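Local atomic coordinates of GCN5-related N-acetyltransferase (Brucella melitensis biovar Abortus, PDB entry 4J3G), a protein that probably transfers an acetyl group from acetyl-coenzyme A to an acceptor amine, perhaps the N-terminal alanine of a ribosomal protein. Residues H63-N68 and Y88-P93; L34-A39 and G83-Y88. One frame throughout, in Å; residues are numbered along the deposited sequence.

Contact 1 (H63-N68 and Y88-P93); sequences HQWLEN and YASYGP. With SO4 (sulfate ion), chain F.
W65 spans the gap between a turn of helix 59-72 and S90 and Y88 of strand 84-93, whose backbones stay well apart: the W65 and S90 CA atoms are separated by 10.9 Å. This is helix-on-sheet packing in the GNAT fold, where an interior strand of the mixed sheet carries helix 59-72 on one face and helix 119-133 on the other. Alternation along the strand sorts the residues accordingly: Y88 and S90 point their CB atoms toward the tryptophan, whereas A89 and Y91 face helix 119-133. A long flat side chain suits such a separation, and W65 supplies it with CG anti to the backbone N (chi1 176°), which carries the indole from the helix toward the strand. The far corner of its six-membered ring does the touching. CH2 comes within 3.8 Å of Y88 CE2, a ring carbon beside the hydroxyl-bearing one, and within 4.0 Å of S90 CB. The two aromatic rings meet obliquely, their planes at 69° and centroids 5.9 Å apart, in neither a stack nor a T-shape. S90 suits its place because it divides its work: the methylene lies against the indole, while OG, anti to its own backbone N, hydrogen-bonds to P75 O and R69 NE and so is satisfied within the buried layer. R62 makes a cation-pi contact with the same indole, and V76 of the adjoining strand also packs against it. The pyrrole edge of W65 meets a sulfate ion, probably from the crystallisation liquor. NE1 is placed to donate to sulfate O3 (N-H...O 147°), but the modelled 2.4 Å between NE1 and O3 is too short for the details of this bond to be trusted.

Contact 2 (L34-A39 and G83-Y88); sequences LPALLA and GQVVGY
A36 and V85 bring helix 34-47 close to the sheet, with their CA atoms 6.2 Å apart, and one helical residue further on L37 lies over Y88 at a CA separation of 7.2 Å. In the GNAT fold this joins the first turns of the first helix to the beginning of strand 84-93. V85 and Y88 both direct their CB atoms toward the helix although two residues intervene, a break in the usual alternation. V86 and G87 both hydrogen-bond through their backbones to A79 of the neighbouring strand, and V86 has a psi of -3°, features consistent with a beta bulge that resets the facing of the chain. The close approach depends on a small helical residue: the lone methyl of A36 rests 3.7 Å from V85 CB, with V85 CG1 slightly farther off. The beta-branched valine is well suited to an extended strand, and it presents a broad apolar surface that also meets D33 and I40. L37 needs more length to make its contact. Its CB does not aim directly at the strand, but CG lies anti to the carbonyl carbon (chi1 -59°) and CD1 continues the extended chain, which leaves the other methyl, CD2, turned to the root of the tyrosine. There V78 packs on the leucine from the adjacent strand, and I40 and Y41 of the same helix add to the apolar surroundings of Y88. One methyl thus bridges the start of the aromatic side chain: L37 CD2 lies 3.7 Å from each of Y88 CB, CG and CD1.

After strand 25-28 the chain enters helix 34-47, passes through helix 59-72 and strand 76-81, and returns along strand 84-93. Contact 2 closes the longer loop, from 34-39 to 83-88; contact 1 closes a shorter one, from 63-68 to 88-93. The segments alternate, so the two loops cross rather than nest. Together they set two successive helices side by side on one face of the sheet, along consecutive parts of a single strand. Y88 is common to both, turning different parts of its side chain to each helix. The helices also touch directly: L34 CD1 lies 3.8 Å from H63 CB, and L34 CD2 packs on L66 CD2.

Contact 1 (H63-N68 and Y88-P93)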
ATOM      1  N   HIS A  63      -0.893  -5.553 -22.238  1.00 23.74           N
ATOM      2  CA  HIS A  63      -0.114  -4.673 -23.102  1.00 25.21           C
ATOM      3  C   HIS A  63       0.051  -3.293 -22.421  1.00 23.78           C
ATOM      4  O   HIS A  63       1.160  -2.703 -22.429  1.00 23.31           O
ATOM      5  CB  HIS A  63      -0.773  -4.561 -24.474  1.00 28.86           C
ATOM      6  CG  HIS A  63      -0.324  -3.374 -25.272  1.00 35.97           C
ATOM      7  ND1 HIS A  63       0.789  -3.399 -26.087  1.00 40.54           N
ATOM      8  CD2 HIS A  63      -0.850  -2.132 -25.395  1.00 38.50           C
ATOM      9  CE1 HIS A  63       0.932  -2.224 -26.673  1.00 42.10           C
ATOM     10  NE2 HIS A  63      -0.054  -1.440 -26.275  1.00 43.49           N
ATOM     11  N   GLN A  64      -1.043  -2.764 -21.879  1.00 22.59           N
ATOM     12  CA  GLN A  64      -1.001  -1.489 -21.152  1.00 24.86           C
ATOM     13  C   GLN A  64      -0.130  -1.629 -19.907  1.00 22.55           C
ATOM     14  O   GLN A  64       0.650  -0.729 -19.582  1.00 21.28           O
ATOM     15  CB  GLN A  64      -2.401  -0.999 -20.751  1.00 26.81           C
ATOM     16  CG  GLN A  64      -3.307  -0.709 -21.950  1.00 33.07           C
ATOM     17  CD  GLN A  64      -4.703  -0.296 -21.551  1.00 38.67           C
ATOM     18  OE1 GLN A  64      -4.938   0.128 -20.411  1.00 45.22           O
ATOM     19  NE2 GLN A  64      -5.653  -0.412 -22.491  1.00 42.15           N
ATOM     20  N   TRP A  65      -0.208  -2.785 -19.254  1.00 20.73           N
ATOM     21  CA  TRP A  65       0.550  -3.003 -18.013  1.00 20.33           C
ATOM     22  C   TRP A  65       2.050  -2.981 -18.299  1.00 20.47           C
ATOM     23  O   TRP A  65       2.847  -2.317 -17.576  1.00 19.88           O
ATOM     24  CB  TRP A  65       0.154  -4.337 -17.367  1.00 19.33           C
ATOM     25  CG  TRP A  65       0.944  -4.689 -16.137  1.00 19.40           C
ATOM     26  CD1 TRP A  65       0.704  -4.284 -14.873  1.00 19.23           C
ATOM     27  CD2 TRP A  65       2.094  -5.541 -16.075  1.00 20.49           C
ATOM     28  NE1 TRP A  65       1.624  -4.821 -14.020  1.00 20.46           N
ATOM     29  CE2 TRP A  65       2.491  -5.602 -14.729  1.00 21.09           C
ATOM     30  CE3 TRP A  65       2.811  -6.253 -17.018  1.00 20.93           C
ATOM     31  CZ2 TRP A  65       3.613  -6.322 -14.315  1.00 20.79           C
ATOM     32  CZ3 TRP A  65       3.908  -7.000 -16.601  1.00 21.26           C
ATOM     33  CH2 TRP A  65       4.281  -7.041 -15.264  1.00 21.69           C
ATOM     34  N   LEU A  66       2.430  -3.657 -19.379  1.00 19.59           N
ATOM     35  CA  LEU A  66       3.847  -3.742 -19.762  1.00 19.36           C
ATOM     36  C   LEU A  66       4.335  -2.368 -20.226  1.00 21.21           C
ATOM     37  O   LEU A  66       5.437  -1.953 -19.895  1.00 19.31           O
ATOM     38  CB  LEU A  66       4.039  -4.767 -20.877  1.00 20.18           C
ATOM     39  CG  LEU A  66       5.479  -4.992 -21.380  1.00 20.58           C
ATOM     40  CD1 LEU A  66       6.414  -5.443 -20.283  1.00 19.81           C
ATOM     41  CD2 LEU A  66       5.475  -5.991 -22.499  1.00 21.04           C
ATOM     42  N   GLU A  67       3.518  -1.688 -21.016  1.00 21.59           N
ATOM     43  CA  GLU A  67       3.912  -0.393 -21.580  1.00 23.09           C
ATOM     44  C   GLU A  67       4.152   0.571 -20.457  1.00 23.83           C
ATOM     45  O   GLU A  67       5.105   1.379 -20.495  1.00 22.89           O
ATOM     46  CB  GLU A  67       2.816   0.132 -22.494  1.00 23.70           C
ATOM     47  N   ASN A  68       3.282   0.520 -19.445  1.00 23.70           N
ATOM     48  CA  ASN A  68       3.406   1.427 -18.321  1.00 25.23           C
ATOM     49  C   ASN A  68       4.648   1.090 -17.465  1.00 25.82           C
ATOM     50  O   ASN A  68       5.353   2.003 -16.994  1.00 25.45           O
ATOM     51  CB  ASN A  68       2.163   1.419 -17.470  1.00 27.03           C
ATOM     52  CG  ASN A  68       0.973   2.063 -18.156  1.00 30.43           C
ATOM     53  OD1 ASN A  68       1.110   2.806 -19.131  1.00 35.48           O
ATOM     54  ND2 ASN A  68      -0.199   1.772 -17.654  1.00 32.44           N
ATOM     55  N   TYR A  88       7.461 -14.990 -14.792  1.00 17.21           N
ATOM     56  CA  TYR A  88       7.937 -13.625 -14.914  1.00 17.00           C
ATOM     57  C   TYR A  88       7.969 -12.907 -13.555  1.00 15.81           C
ATOM     58  O   TYR A  88       7.351 -13.337 -12.576  1.00 16.43           O
ATOM     59  CB  TYR A  88       7.102 -12.818 -15.924  1.00 16.87           C
ATOM     60  CG  TYR A  88       5.690 -12.427 -15.480  1.00 17.35           C
ATOM     61  CD1 TYR A  88       4.604 -13.281 -15.674  1.00 18.44           C
ATOM     62  CD2 TYR A  88       5.432 -11.159 -14.933  1.00 18.23           C
ATOM     63  CE1 TYR A  88       3.307 -12.889 -15.310  1.00 18.93           C
ATOM     64  CE2 TYR A  88       4.141 -10.768 -14.555  1.00 18.28           C
ATOM     65  CZ  TYR A  88       3.081 -11.638 -14.765  1.00 19.06           C
ATOM     66  OH  TYR A  88       1.788 -11.260 -14.423  1.00 19.56           O
ATOM     67  N   ALA A  89       8.674 -11.785 -13.524  1.00 15.19           N
ATOM     68  CA  ALA A  89       8.783 -10.991 -12.279  1.00 15.05           C
ATOM     69  C   ALA A  89       8.865  -9.520 -12.576  1.00 13.89           C
ATOM     70  O   ALA A  89       9.430  -9.083 -13.608  1.00 14.57           O
ATOM     71  CB  ALA A  89      10.015 -11.401 -11.447  1.00 15.48           C
ATOM     72  N   SER A  90       8.335  -8.728 -11.656  1.00 13.83           N
ATOM     73  CA  SER A  90       8.455  -7.309 -11.801  1.00 13.05           C
ATOM     74  C   SER A  90       8.383  -6.626 -10.449  1.00 12.56           C
ATOM     75  O   SER A  90       8.176  -7.254  -9.417  1.00 12.23           O
ATOM     76  CB  SER A  90       7.361  -6.784 -12.746  1.00 13.05           C
ATOM     77  OG  SER A  90       7.649  -5.450 -13.150  1.00 14.35           O
ATOM     78  N   TYR A  91       8.621  -5.322 -10.466  1.00 13.38           N
ATOM     79  CA  TYR A  91       8.333  -4.490  -9.292  1.00 12.46           C
ATOM     80  C   TYR A  91       7.807  -3.161  -9.729  1.00 13.84           C
ATOM     81  O   TYR A  91       8.006  -2.737 -10.884  1.00 13.98           O
ATOM     82  CB  TYR A  91       9.517  -4.346  -8.367  1.00 12.85           C
ATOM     83  CG  TYR A  91      10.677  -3.587  -8.873  1.00 12.96           C
ATOM     84  CD1 TYR A  91      10.645  -2.176  -8.980  1.00 13.24           C
ATOM     85  CD2 TYR A  91      11.865  -4.230  -9.167  1.00 13.45           C
ATOM     86  CE1 TYR A  91      11.744  -1.481  -9.448  1.00 13.67           C
ATOM     87  CE2 TYR A  91      12.967  -3.522  -9.603  1.00 13.88           C
ATOM     88  CZ  TYR A  91      12.905  -2.164  -9.738  1.00 14.21           C
ATOM     89  OH  TYR A  91      14.024  -1.482 -10.213  1.00 15.65           O
ATOM     90  N   GLY A  92       7.033  -2.546  -8.823  1.00 13.27           N
ATOM     91  CA  GLY A  92       6.448  -1.237  -9.068  1.00 14.12           C
ATOM     92  C   GLY A  92       6.301  -0.474  -7.761  1.00 14.77           C
ATOM     93  O   GLY A  92       6.840  -0.866  -6.735  1.00 12.82           O
ATOM     94  N   PRO A  93       5.588   0.623  -7.791  1.00 16.42           N
ATOM     95  CA  PRO A  93       5.544   1.460  -6.628  1.00 17.38           C
ATOM     96  C   PRO A  93       4.899   0.765  -5.429  1.00 16.74           C
ATOM     97  O   PRO A  93       3.926   0.029  -5.588  1.00 18.01           O
ATOM     98  CB  PRO A  93       4.660   2.638  -7.081  1.00 19.20           C
ATOM     99  CG  PRO A  93       4.751   2.644  -8.553  1.00 20.43           C
ATOM    100  CD  PRO A  93       4.896   1.221  -8.956  1.00 19.53           C
TER
HETATM  101  S   SO4 F 202       0.418  -4.215 -10.883  1.00 67.27           S
HETATM  102  O1  SO4 F 202       0.597  -4.624  -9.467  1.00 66.59           O
HETATM  103  O2  SO4 F 202       0.825  -2.805 -11.081  1.00 69.39           O
HETATM  104  O3  SO4 F 202       1.260  -5.117 -11.703  1.00 70.97           O
HETATM  105  O4  SO4 F 202      -1.002  -4.337 -11.309  1.00 68.99           O

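Contact 2 (L34-A39 and G83-Y88)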
ATOM      1  N   LEU A  34       3.850 -11.261 -24.474  1.00 20.99           N
ATOM      2  CA  LEU A  34       2.604 -10.894 -23.869  1.00 21.27           C
ATOM      3  C   LEU A  34       1.591 -12.071 -23.760  1.00 18.81           C
ATOM      4  O   LEU A  34       0.938 -12.198 -22.744  1.00 18.24           O
ATOM      5  CB  LEU A  34       1.986  -9.701 -24.583  1.00 22.35           C
ATOM      6  CG  LEU A  34       2.446  -8.305 -24.166  1.00 24.64           C
ATOM      7  CD1 LEU A  34       1.802  -7.314 -25.133  1.00 27.06           C
ATOM      8  CD2 LEU A  34       2.058  -7.991 -22.744  1.00 25.01           C
ATOM      9  N   PRO A  35       1.451 -12.932 -24.812  1.00 19.65           N
ATOM     10  CA  PRO A  35       0.518 -14.071 -24.603  1.00 19.25           C
ATOM     11  C   PRO A  35       0.905 -14.931 -23.415  1.00 19.37           C
ATOM     12  O   PRO A  35       0.033 -15.361 -22.657  1.00 19.11           O
ATOM     13  CB  PRO A  35       0.636 -14.861 -25.910  1.00 20.14           C
ATOM     14  CG  PRO A  35       0.927 -13.812 -26.928  1.00 21.08           C
ATOM     15  CD  PRO A  35       1.851 -12.830 -26.242  1.00 20.54           C
ATOM     16  N   ALA A  36       2.201 -15.179 -23.256  1.00 20.43           N
ATOM     17  CA  ALA A  36       2.683 -15.977 -22.109  1.00 20.88           C
ATOM     18  C   ALA A  36       2.416 -15.285 -20.752  1.00 20.45           C
ATOM     19  O   ALA A  36       1.955 -15.931 -19.815  1.00 19.35           O
ATOM     20  CB  ALA A  36       4.155 -16.318 -22.262  1.00 21.49           C
ATOM     21  N   LEU A  37       2.663 -13.986 -20.682  1.00 19.29           N
ATOM     22  CA  LEU A  37       2.431 -13.218 -19.475  1.00 19.83           C
ATOM     23  C   LEU A  37       0.955 -13.305 -19.128  1.00 18.58           C
ATOM     24  O   LEU A  37       0.595 -13.572 -17.973  1.00 18.52           O
ATOM     25  CB  LEU A  37       2.834 -11.772 -19.635  1.00 22.23           C
ATOM     26  CG  LEU A  37       4.281 -11.455 -20.004  1.00 25.27           C
ATOM     27  CD1 LEU A  37       4.518  -9.959 -19.933  1.00 27.76           C
ATOM     28  CD2 LEU A  37       5.285 -12.147 -19.101  1.00 26.36           C
ATOM     29  N   LEU A  38       0.095 -13.118 -20.138  1.00 17.01           N
ATOM     30  CA  LEU A  38      -1.335 -13.188 -19.899  1.00 16.38           C
ATOM     31  C   LEU A  38      -1.739 -14.519 -19.294  1.00 16.00           C
ATOM     32  O   LEU A  38      -2.589 -14.571 -18.344  1.00 14.77           O
ATOM     33  CB  LEU A  38      -2.093 -12.945 -21.204  1.00 16.51           C
ATOM     34  CG  LEU A  38      -3.640 -13.063 -21.149  1.00 16.34           C
ATOM     35  CD1 LEU A  38      -4.207 -11.973 -20.261  1.00 16.83           C
ATOM     36  CD2 LEU A  38      -4.206 -12.998 -22.560  1.00 17.47           C
ATOM     37  N   ALA A  39      -1.231 -15.613 -19.882  1.00 17.89           N
ATOM     38  CA  ALA A  39      -1.619 -16.963 -19.477  1.00 18.82           C
ATOM     39  C   ALA A  39      -1.218 -17.216 -18.026  1.00 17.78           C
ATOM     40  O   ALA A  39      -1.982 -17.752 -17.239  1.00 18.05           O
ATOM     41  CB  ALA A  39      -0.984 -18.007 -20.395  1.00 20.58           C
ATOM     42  N   GLY A  83      12.682 -23.067 -24.856  1.00 42.00           N
ATOM     43  CA  GLY A  83      11.957 -22.094 -25.692  1.00 40.71           C
ATOM     44  C   GLY A  83      10.730 -21.376 -25.101  1.00 39.03           C
ATOM     45  O   GLY A  83      10.239 -20.426 -25.700  1.00 39.36           O
ATOM     46  N   GLN A  84      10.206 -21.833 -23.959  1.00 35.75           N
ATOM     47  CA  GLN A  84       8.892 -21.335 -23.455  1.00 32.30           C
ATOM     48  C   GLN A  84       9.110 -20.404 -22.268  1.00 30.44           C
ATOM     49  O   GLN A  84       9.989 -20.628 -21.452  1.00 29.88           O
ATOM     50  CB  GLN A  84       7.991 -22.503 -22.999  1.00 32.21           C
ATOM     51  N   VAL A  85       8.301 -19.362 -22.173  1.00 28.31           N
ATOM     52  CA  VAL A  85       8.239 -18.582 -20.923  1.00 25.70           C
ATOM     53  C   VAL A  85       7.545 -19.383 -19.815  1.00 24.52           C
ATOM     54  O   VAL A  85       6.412 -19.861 -20.001  1.00 24.74           O
ATOM     55  CB  VAL A  85       7.573 -17.229 -21.165  1.00 25.00           C
ATOM     56  CG1 VAL A  85       7.373 -16.466 -19.862  1.00 23.21           C
ATOM     57  CG2 VAL A  85       8.434 -16.421 -22.125  1.00 26.26           C
ATOM     58  N   VAL A  86       8.256 -19.566 -18.688  1.00 23.16           N
ATOM     59  CA  VAL A  86       7.767 -20.388 -17.559  1.00 23.25           C
ATOM     60  C   VAL A  86       7.570 -19.575 -16.296  1.00 21.67           C
ATOM     61  O   VAL A  86       7.028 -20.086 -15.288  1.00 23.24           O
ATOM     62  CB  VAL A  86       8.658 -21.627 -17.277  1.00 24.13           C
ATOM     63  CG1 VAL A  86       8.466 -22.670 -18.374  1.00 25.31           C
ATOM     64  CG2 VAL A  86      10.141 -21.263 -17.170  1.00 24.49           C
ATOM     65  N   GLY A  87       7.910 -18.294 -16.367  1.00 19.37           N
ATOM     66  CA  GLY A  87       7.578 -17.366 -15.272  1.00 17.73           C
ATOM     67  C   GLY A  87       7.946 -15.943 -15.596  1.00 17.49           C
ATOM     68  O   GLY A  87       8.707 -15.693 -16.508  1.00 18.15           O
ATOM     69  N   TYR A  88       7.461 -14.990 -14.792  1.00 17.21           N
ATOM     70  CA  TYR A  88       7.937 -13.625 -14.914  1.00 17.00           C
ATOM     71  C   TYR A  88       7.969 -12.907 -13.555  1.00 15.81           C
ATOM     72  O   TYR A  88       7.351 -13.337 -12.576  1.00 16.43           O
ATOM     73  CB  TYR A  88       7.102 -12.818 -15.924  1.00 16.87           C
ATOM     74  CG  TYR A  88       5.690 -12.427 -15.480  1.00 17.35           C
ATOM     75  CD1 TYR A  88       4.604 -13.281 -15.674  1.00 18.44           C
ATOM     76  CD2 TYR A  88       5.432 -11.159 -14.933  1.00 18.23           C
ATOM     77  CE1 TYR A  88       3.307 -12.889 -15.310  1.00 18.93           C
ATOM     78  CE2 TYR A  88       4.141 -10.768 -14.555  1.00 18.28           C
ATOM     79  CZ  TYR A  88       3.081 -11.638 -14.765  1.00 19.06           C
ATOM     80  OH  TYR A  88       1.788 -11.260 -14.423  1.00 19.56           O
TER